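Local coordinates for protein probable chitinase A (Chromobacterium violaceum, PDB 4TX8) that probably hydrolyses internal linkages of chitin as a family 18 glycoside hydrolase, and carries a small carbohydrate-binding module beside its TIM-barrel domain, at residues M315-F327 / F337-V349. Sequence-based numbering, arbitrary orientation.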
ATOM      1  N   MET A 315      -6.108  16.994   1.307  1.00 25.67           N
ATOM      2  CA  MET A 315      -5.357  16.246   2.313  1.00 29.07           C
ATOM      3  C   MET A 315      -4.270  15.405   1.663  1.00 25.80           C
ATOM      4  O   MET A 315      -3.153  15.313   2.164  1.00 27.39           O
ATOM      5  CB  MET A 315      -6.294  15.361   3.142  1.00 27.18           C
ATOM      6  CG  MET A 315      -5.598  14.473   4.175  1.00 29.47           C
ATOM      7  SD  MET A 315      -6.690  13.678   5.348  1.00 40.03           S
ATOM      8  CE  MET A 315      -5.560  12.643   6.243  1.00 44.71           C
ATOM      9  N   LEU A 316      -4.602  14.800   0.532  1.00 25.40           N
ATOM     10  CA  LEU A 316      -3.629  14.006  -0.203  1.00 26.71           C
ATOM     11  C   LEU A 316      -2.504  14.896  -0.722  1.00 28.67           C
ATOM     12  O   LEU A 316      -1.326  14.557  -0.616  1.00 27.34           O
ATOM     13  CB  LEU A 316      -4.293  13.264  -1.362  1.00 23.13           C
ATOM     14  CG  LEU A 316      -5.441  12.325  -0.990  1.00 26.07           C
ATOM     15  CD1 LEU A 316      -5.975  11.640  -2.235  1.00 27.33           C
ATOM     16  CD2 LEU A 316      -4.996  11.301   0.047  1.00 21.47           C
ATOM     17  N   VAL A 317      -2.874  16.045  -1.277  1.00 26.32           N
ATOM     18  CA  VAL A 317      -1.890  16.988  -1.791  1.00 26.48           C
ATOM     19  C   VAL A 317      -1.067  17.562  -0.642  1.00 31.12           C
ATOM     20  O   VAL A 317       0.161  17.647  -0.724  1.00 33.17           O
ATOM     21  CB  VAL A 317      -2.559  18.132  -2.581  1.00 26.94           C
ATOM     22  CG1 VAL A 317      -1.525  19.168  -3.011  1.00 24.67           C
ATOM     23  CG2 VAL A 317      -3.291  17.575  -3.794  1.00 24.79           C
ATOM     24  N   GLY A 318      -1.752  17.941   0.435  1.00 30.59           N
ATOM     25  CA  GLY A 318      -1.106  18.522   1.599  1.00 30.53           C
ATOM     26  C   GLY A 318      -0.137  17.578   2.287  1.00 31.47           C
ATOM     27  O   GLY A 318       0.984  17.965   2.616  1.00 30.60           O
ATOM     28  N   GLY A 319      -0.570  16.340   2.508  1.00 27.60           N
ATOM     29  CA  GLY A 319       0.283  15.332   3.112  1.00 25.04           C
ATOM     30  C   GLY A 319       1.531  15.108   2.277  1.00 28.17           C
ATOM     31  O   GLY A 319       2.637  14.976   2.806  1.00 27.40           O
ATOM     32  N   SER A 320       1.351  15.083   0.962  1.00 27.65           N
ATOM     33  CA  SER A 320       2.463  14.869   0.048  1.00 29.51           C
ATOM     34  C   SER A 320       3.406  16.072   0.019  1.00 31.78           C
ATOM     35  O   SER A 320       4.622  15.905  -0.049  1.00 31.45           O
ATOM     36  CB  SER A 320       1.939  14.559  -1.355  1.00 28.45           C
ATOM     37  OG  SER A 320       1.109  13.408  -1.333  1.00 25.88           O
ATOM     38  N   LYS A 321       2.849  17.279   0.080  1.00 29.32           N
ATOM     39  CA  LYS A 321       3.666  18.490   0.129  1.00 32.25           C
ATOM     40  C   LYS A 321       4.572  18.499   1.352  1.00 32.03           C
ATOM     41  O   LYS A 321       5.750  18.826   1.249  1.00 33.46           O
ATOM     42  CB  LYS A 321       2.795  19.746   0.134  1.00 34.62           C
ATOM     43  CG  LYS A 321       2.325  20.184  -1.237  1.00 38.89           C
ATOM     44  CD  LYS A 321       1.478  21.441  -1.146  1.00 45.31           C
ATOM     45  CE  LYS A 321       2.275  22.601  -0.577  1.00 50.70           C
ATOM     46  NZ  LYS A 321       1.460  23.843  -0.510  1.00 54.28           N
ATOM     47  N   MET A 322       4.023  18.135   2.506  1.00 26.48           N
ATOM     48  CA  MET A 322       4.801  18.125   3.740  1.00 29.18           C
ATOM     49  C   MET A 322       6.021  17.214   3.626  1.00 30.91           C
ATOM     50  O   MET A 322       7.105  17.555   4.101  1.00 32.46           O
ATOM     51  CB  MET A 322       3.928  17.697   4.922  1.00 28.23           C
ATOM     52  CG  MET A 322       2.864  18.720   5.291  1.00 29.58           C
ATOM     53  SD  MET A 322       1.886  18.241   6.723  1.00 27.89           S
ATOM     54  CE  MET A 322       3.143  18.217   8.003  1.00 24.62           C
ATOM     55  N   LEU A 323       5.849  16.068   2.974  1.00 29.25           N
ATOM     56  CA  LEU A 323       6.945  15.116   2.816  1.00 30.26           C
ATOM     57  C   LEU A 323       7.990  15.605   1.818  1.00 31.00           C
ATOM     58  O   LEU A 323       9.167  15.270   1.931  1.00 33.68           O
ATOM     59  CB  LEU A 323       6.406  13.752   2.387  1.00 25.71           C
ATOM     60  CG  LEU A 323       5.766  12.937   3.513  1.00 29.45           C
ATOM     61  CD1 LEU A 323       5.020  11.738   2.959  1.00 27.01           C
ATOM     62  CD2 LEU A 323       6.829  12.492   4.506  1.00 27.25           C
ATOM     63  N   ILE A 324       7.561  16.406   0.849  1.00 33.53           N
ATOM     64  CA  ILE A 324       8.475  16.897  -0.179  1.00 33.68           C
ATOM     65  C   ILE A 324       9.154  18.210   0.217  1.00 34.07           C
ATOM     66  O   ILE A 324      10.364  18.358   0.042  1.00 36.55           O
ATOM     67  CB  ILE A 324       7.749  17.075  -1.529  1.00 30.96           C
ATOM     68  CG1 ILE A 324       7.180  15.731  -1.995  1.00 29.07           C
ATOM     69  CG2 ILE A 324       8.695  17.646  -2.579  1.00 31.38           C
ATOM     70  CD1 ILE A 324       6.326  15.818  -3.241  1.00 27.10           C
ATOM     71  N   GLU A 325       8.390  19.158   0.755  1.00 36.62           N
ATOM     72  CA  GLU A 325       8.960  20.453   1.138  1.00 38.08           C
ATOM     73  C   GLU A 325       9.682  20.378   2.476  1.00 37.36           C
ATOM     74  O   GLU A 325      10.639  21.111   2.721  1.00 39.33           O
ATOM     75  CB  GLU A 325       7.883  21.540   1.232  1.00 41.08           C
ATOM     76  CG  GLU A 325       6.751  21.444   0.234  1.00 47.62           C
ATOM     77  CD  GLU A 325       7.091  22.014  -1.118  1.00 57.42           C
ATOM     78  OE1 GLU A 325       8.288  22.231  -1.402  1.00 58.80           O
ATOM     79  OE2 GLU A 325       6.144  22.243  -1.903  1.00 62.90           O
ATOM     80  N   GLY A 326       9.206  19.499   3.349  1.00 34.47           N
ATOM     81  CA  GLY A 326       9.698  19.456   4.711  1.00 34.45           C
ATOM     82  C   GLY A 326       8.816  20.298   5.610  1.00 35.38           C
ATOM     83  O   GLY A 326       7.983  21.067   5.129  1.00 33.16           O
ATOM     84  N   PHE A 327       8.998  20.154   6.917  1.00 35.65           N
ATOM     85  CA  PHE A 327       8.174  20.865   7.884  1.00 36.23           C
ATOM     86  C   PHE A 327       8.819  20.852   9.265  1.00 36.50           C
ATOM     87  O   PHE A 327       9.601  19.953   9.581  1.00 36.24           O
ATOM     88  CB  PHE A 327       6.769  20.256   7.943  1.00 33.92           C
ATOM     89  CG  PHE A 327       6.750  18.790   8.279  1.00 28.42           C
ATOM     90  CD1 PHE A 327       6.829  17.831   7.277  1.00 26.03           C
ATOM     91  CD2 PHE A 327       6.634  18.371   9.596  1.00 30.12           C
ATOM     92  CE1 PHE A 327       6.804  16.478   7.585  1.00 25.07           C
ATOM     93  CE2 PHE A 327       6.607  17.024   9.911  1.00 27.87           C
ATOM     94  CZ  PHE A 327       6.692  16.075   8.903  1.00 26.35           C
ATOM     95  N   PHE A 337      11.955  18.224   9.776  1.00 38.67           N
ATOM     96  CA  PHE A 337      12.034  17.123   8.832  1.00 37.05           C
ATOM     97  C   PHE A 337      12.457  17.648   7.467  1.00 38.77           C
ATOM     98  O   PHE A 337      11.786  18.505   6.897  1.00 37.67           O
ATOM     99  CB  PHE A 337      10.696  16.393   8.721  1.00 32.92           C
ATOM    100  CG  PHE A 337      10.676  15.344   7.649  1.00 32.11           C
ATOM    101  CD1 PHE A 337      11.298  14.120   7.849  1.00 31.99           C
ATOM    102  CD2 PHE A 337      10.047  15.586   6.437  1.00 30.12           C
ATOM    103  CE1 PHE A 337      11.290  13.152   6.857  1.00 31.83           C
ATOM    104  CE2 PHE A 337      10.032  14.624   5.442  1.00 30.27           C
ATOM    105  CZ  PHE A 337      10.654  13.405   5.651  1.00 33.76           C
ATOM    106  N   LYS A 338      13.571  17.138   6.951  1.00 40.57           N
ATOM    107  CA  LYS A 338      14.056  17.538   5.634  1.00 40.97           C
ATOM    108  C   LYS A 338      13.280  16.816   4.539  1.00 35.35           C
ATOM    109  O   LYS A 338      13.103  15.598   4.594  1.00 35.17           O
ATOM    110  CB  LYS A 338      15.553  17.257   5.500  1.00 44.48           C
ATOM    111  CG  LYS A 338      16.399  18.003   6.515  1.00 58.02           C
ATOM    112  CD  LYS A 338      16.236  19.504   6.348  1.00 66.44           C
ATOM    113  CE  LYS A 338      16.383  20.234   7.671  1.00 72.18           C
ATOM    114  NZ  LYS A 338      16.204  21.702   7.497  1.00 76.06           N
ATOM    115  N   GLY A 339      12.823  17.575   3.551  1.00 30.92           N
ATOM    116  CA  GLY A 339      11.986  17.041   2.493  1.00 31.69           C
ATOM    117  C   GLY A 339      12.626  15.941   1.669  1.00 34.79           C
ATOM    118  O   GLY A 339      13.850  15.846   1.578  1.00 33.45           O
ATOM    119  N   LEU A 340      11.784  15.105   1.072  1.00 31.47           N
ATOM    120  CA  LEU A 340      12.233  14.031   0.194  1.00 29.12           C
ATOM    121  C   LEU A 340      12.068  14.431  -1.265  1.00 30.69           C
ATOM    122  O   LEU A 340      11.388  15.408  -1.571  1.00 31.87           O
ATOM    123  CB  LEU A 340      11.446  12.748   0.468  1.00 28.08           C
ATOM    124  CG  LEU A 340      11.552  12.143   1.868  1.00 29.33           C
ATOM    125  CD1 LEU A 340      10.409  11.166   2.111  1.00 27.09           C
ATOM    126  CD2 LEU A 340      12.896  11.453   2.036  1.00 27.33           C
ATOM    127  N   ARG A 341      12.680  13.669  -2.165  1.00 29.12           N
ATOM    128  CA  ARG A 341      12.443  13.858  -3.591  1.00 31.58           C
ATOM    129  C   ARG A 341      11.014  13.453  -3.927  1.00 33.54           C
ATOM    130  O   ARG A 341      10.469  12.537  -3.311  1.00 33.22           O
ATOM    131  CB  ARG A 341      13.424  13.038  -4.426  1.00 30.99           C
ATOM    132  CG  ARG A 341      14.890  13.381  -4.216  1.00 33.28           C
ATOM    133  CD  ARG A 341      15.741  12.662  -5.248  1.00 34.39           C
ATOM    134  NE  ARG A 341      15.328  11.270  -5.382  1.00 36.06           N
ATOM    135  CZ  ARG A 341      15.840  10.271  -4.675  1.00 37.80           C
ATOM    136  NH1 ARG A 341      16.800  10.509  -3.791  1.00 40.15           N
ATOM    137  NH2 ARG A 341      15.398   9.036  -4.855  1.00 33.85           N
ATOM    138  N   PRO A 342      10.398  14.137  -4.904  1.00 35.09           N
ATOM    139  CA  PRO A 342       9.053  13.762  -5.355  1.00 30.57           C
ATOM    140  C   PRO A 342       8.953  12.299  -5.787  1.00 30.31           C
ATOM    141  O   PRO A 342       7.909  11.683  -5.574  1.00 27.13           O
ATOM    142  CB  PRO A 342       8.811  14.698  -6.539  1.00 30.41           C
ATOM    143  CG  PRO A 342       9.642  15.907  -6.226  1.00 37.19           C
ATOM    144  CD  PRO A 342      10.873  15.377  -5.544  1.00 37.18           C
ATOM    145  N   ASP A 343      10.018  11.742  -6.362  1.00 29.08           N
ATOM    146  CA  ASP A 343       9.984  10.350  -6.807  1.00 31.64           C
ATOM    147  C   ASP A 343       9.971   9.370  -5.633  1.00 29.07           C
ATOM    148  O   ASP A 343       9.812   8.165  -5.831  1.00 31.15           O
ATOM    149  CB  ASP A 343      11.167  10.041  -7.733  1.00 33.36           C
ATOM    150  CG  ASP A 343      12.516  10.173  -7.039  1.00 37.08           C
ATOM    151  OD1 ASP A 343      12.889   9.265  -6.265  1.00 38.30           O
ATOM    152  OD2 ASP A 343      13.215  11.177  -7.286  1.00 40.78           O
ATOM    153  N   GLN A 344      10.138   9.888  -4.418  1.00 29.43           N
ATOM    154  CA  GLN A 344      10.132   9.061  -3.212  1.00 28.01           C
ATOM    155  C   GLN A 344       8.806   9.131  -2.470  1.00 27.53           C
ATOM    156  O   GLN A 344       8.652   8.537  -1.401  1.00 26.65           O
ATOM    157  CB  GLN A 344      11.245   9.486  -2.256  1.00 27.60           C
ATOM    158  CG  GLN A 344      12.652   9.190  -2.724  1.00 28.07           C
ATOM    159  CD  GLN A 344      13.683   9.690  -1.735  1.00 29.37           C
ATOM    160  OE1 GLN A 344      13.865  10.896  -1.570  1.00 31.28           O
ATOM    161  NE2 GLN A 344      14.350   8.765  -1.053  1.00 27.55           N
ATOM    162  N   VAL A 345       7.851   9.872  -3.021  1.00 28.92           N
ATOM    163  CA  VAL A 345       6.612  10.135  -2.304  1.00 27.41           C
ATOM    164  C   VAL A 345       5.376   9.737  -3.108  1.00 27.79           C
ATOM    165  O   VAL A 345       5.246  10.065  -4.289  1.00 27.63           O
ATOM    166  CB  VAL A 345       6.505  11.626  -1.910  1.00 25.62           C
ATOM    167  CG1 VAL A 345       5.235  11.883  -1.111  1.00 24.01           C
ATOM    168  CG2 VAL A 345       7.732  12.054  -1.108  1.00 20.94           C
ATOM    169  N   ALA A 346       4.477   9.017  -2.446  1.00 26.72           N
ATOM    170  CA  ALA A 346       3.183   8.661  -3.005  1.00 23.28           C
ATOM    171  C   ALA A 346       2.150   8.795  -1.892  1.00 24.74           C
ATOM    172  O   ALA A 346       2.519   8.989  -0.733  1.00 24.44           O
ATOM    173  CB  ALA A 346       3.208   7.247  -3.569  1.00 21.69           C
ATOM    174  N   PHE A 347       0.864   8.711  -2.217  1.00 23.55           N
ATOM    175  CA  PHE A 347      -0.137   8.726  -1.155  1.00 23.54           C
ATOM    176  C   PHE A 347      -0.978   7.449  -1.130  1.00 23.67           C
ATOM    177  O   PHE A 347      -1.326   6.894  -2.173  1.00 24.47           O
ATOM    178  CB  PHE A 347      -1.034   9.971  -1.253  1.00 24.29           C
ATOM    179  CG  PHE A 347      -1.708  10.172  -2.588  1.00 25.53           C
ATOM    180  CD1 PHE A 347      -2.855   9.466  -2.922  1.00 24.69           C
ATOM    181  CD2 PHE A 347      -1.232  11.123  -3.479  1.00 27.68           C
ATOM    182  CE1 PHE A 347      -3.492   9.674  -4.136  1.00 22.84           C
ATOM    183  CE2 PHE A 347      -1.864  11.339  -4.695  1.00 28.02           C
ATOM    184  CZ  PHE A 347      -2.995  10.613  -5.024  1.00 27.16           C
ATOM    185  N   GLY A 348      -1.280   6.985   0.081  1.00 22.74           N
ATOM    186  CA  GLY A 348      -2.044   5.767   0.282  1.00 22.18           C
ATOM    187  C   GLY A 348      -3.494   6.014   0.656  1.00 23.91           C
ATOM    188  O   GLY A 348      -3.796   6.801   1.556  1.00 23.63           O
ATOM    189  N   VAL A 349      -4.394   5.324  -0.039  1.00 19.43           N
ATOM    190  CA  VAL A 349      -5.832   5.494   0.141  1.00 20.80           C
ATOM    191  C   VAL A 349      -6.519   4.123   0.179  1.00 26.81           C
ATOM    192  O   VAL A 349      -5.926   3.128  -0.223  1.00 28.03           O
ATOM    193  CB  VAL A 349      -6.436   6.344  -0.997  1.00 19.89           C
ATOM    194  CG1 VAL A 349      -5.907   7.779  -0.944  1.00 22.43           C
ATOM    195  CG2 VAL A 349      -6.117   5.709  -2.344  1.00 22.75           C
TER
HETATM  196  O   HOH W   1       1.858  11.487   0.501  1.00 21.10           O
HETATM  197  O   HOH W   2      13.352  20.489   3.319  1.00 39.75           O
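Leu316 lies over one face of the Phe347 ring, its CB above the centre and its CD1 off-centre, 3.7 Å from Phe347 CE1; the other methyl, CD2, meets Val349 CG1. Phe347 reaches the helix with its CG set between backbone N and carbonyl carbon (chi1 55°). One helical turn on, Ser320 OG sits at the edge of this ring, donates to Leu316 O, and accepts a hydrogen bond from a water that also donates to Ala346 O. Val345 fits between Leu323 and Ile324: its CG1 touches Leu323 CD1, and its CG2 lies 3.8 Å from Ile324 CG1. Ile324 CG2 packs across Pro342 CG. At the helix end, Leu340 N donates to Leu323 O (2.8 Å, 165°) in the carbonyl plane, Gly339 CA passes 3.2 Å from Ile324 O, and a second water accepts from Gly339 N and donates to Glu325 O. Gly326, with positive phi, turns the chain into a hairpin in which Phe327 and Phe337 form an antiparallel hydrogen-bonded pair. Phe337 CB covers one face of the Phe327 ring and Met322 CE the other; the two rings meet obliquely, planes at 35°. Helix 276-281 packs against both phenylalanines, and helix 363-375 against Leu316 and Phe347. Strand 345-350 pairs with 288-292 and 393-397 in the barrel, so helix 313-325 lies on the barrel's outer surface. Aliphatic and aromatic contacts thus join helix to strand, while backbone bonds, the Ser320 hydroxyl and two bridging waters take up polar groups along the seam.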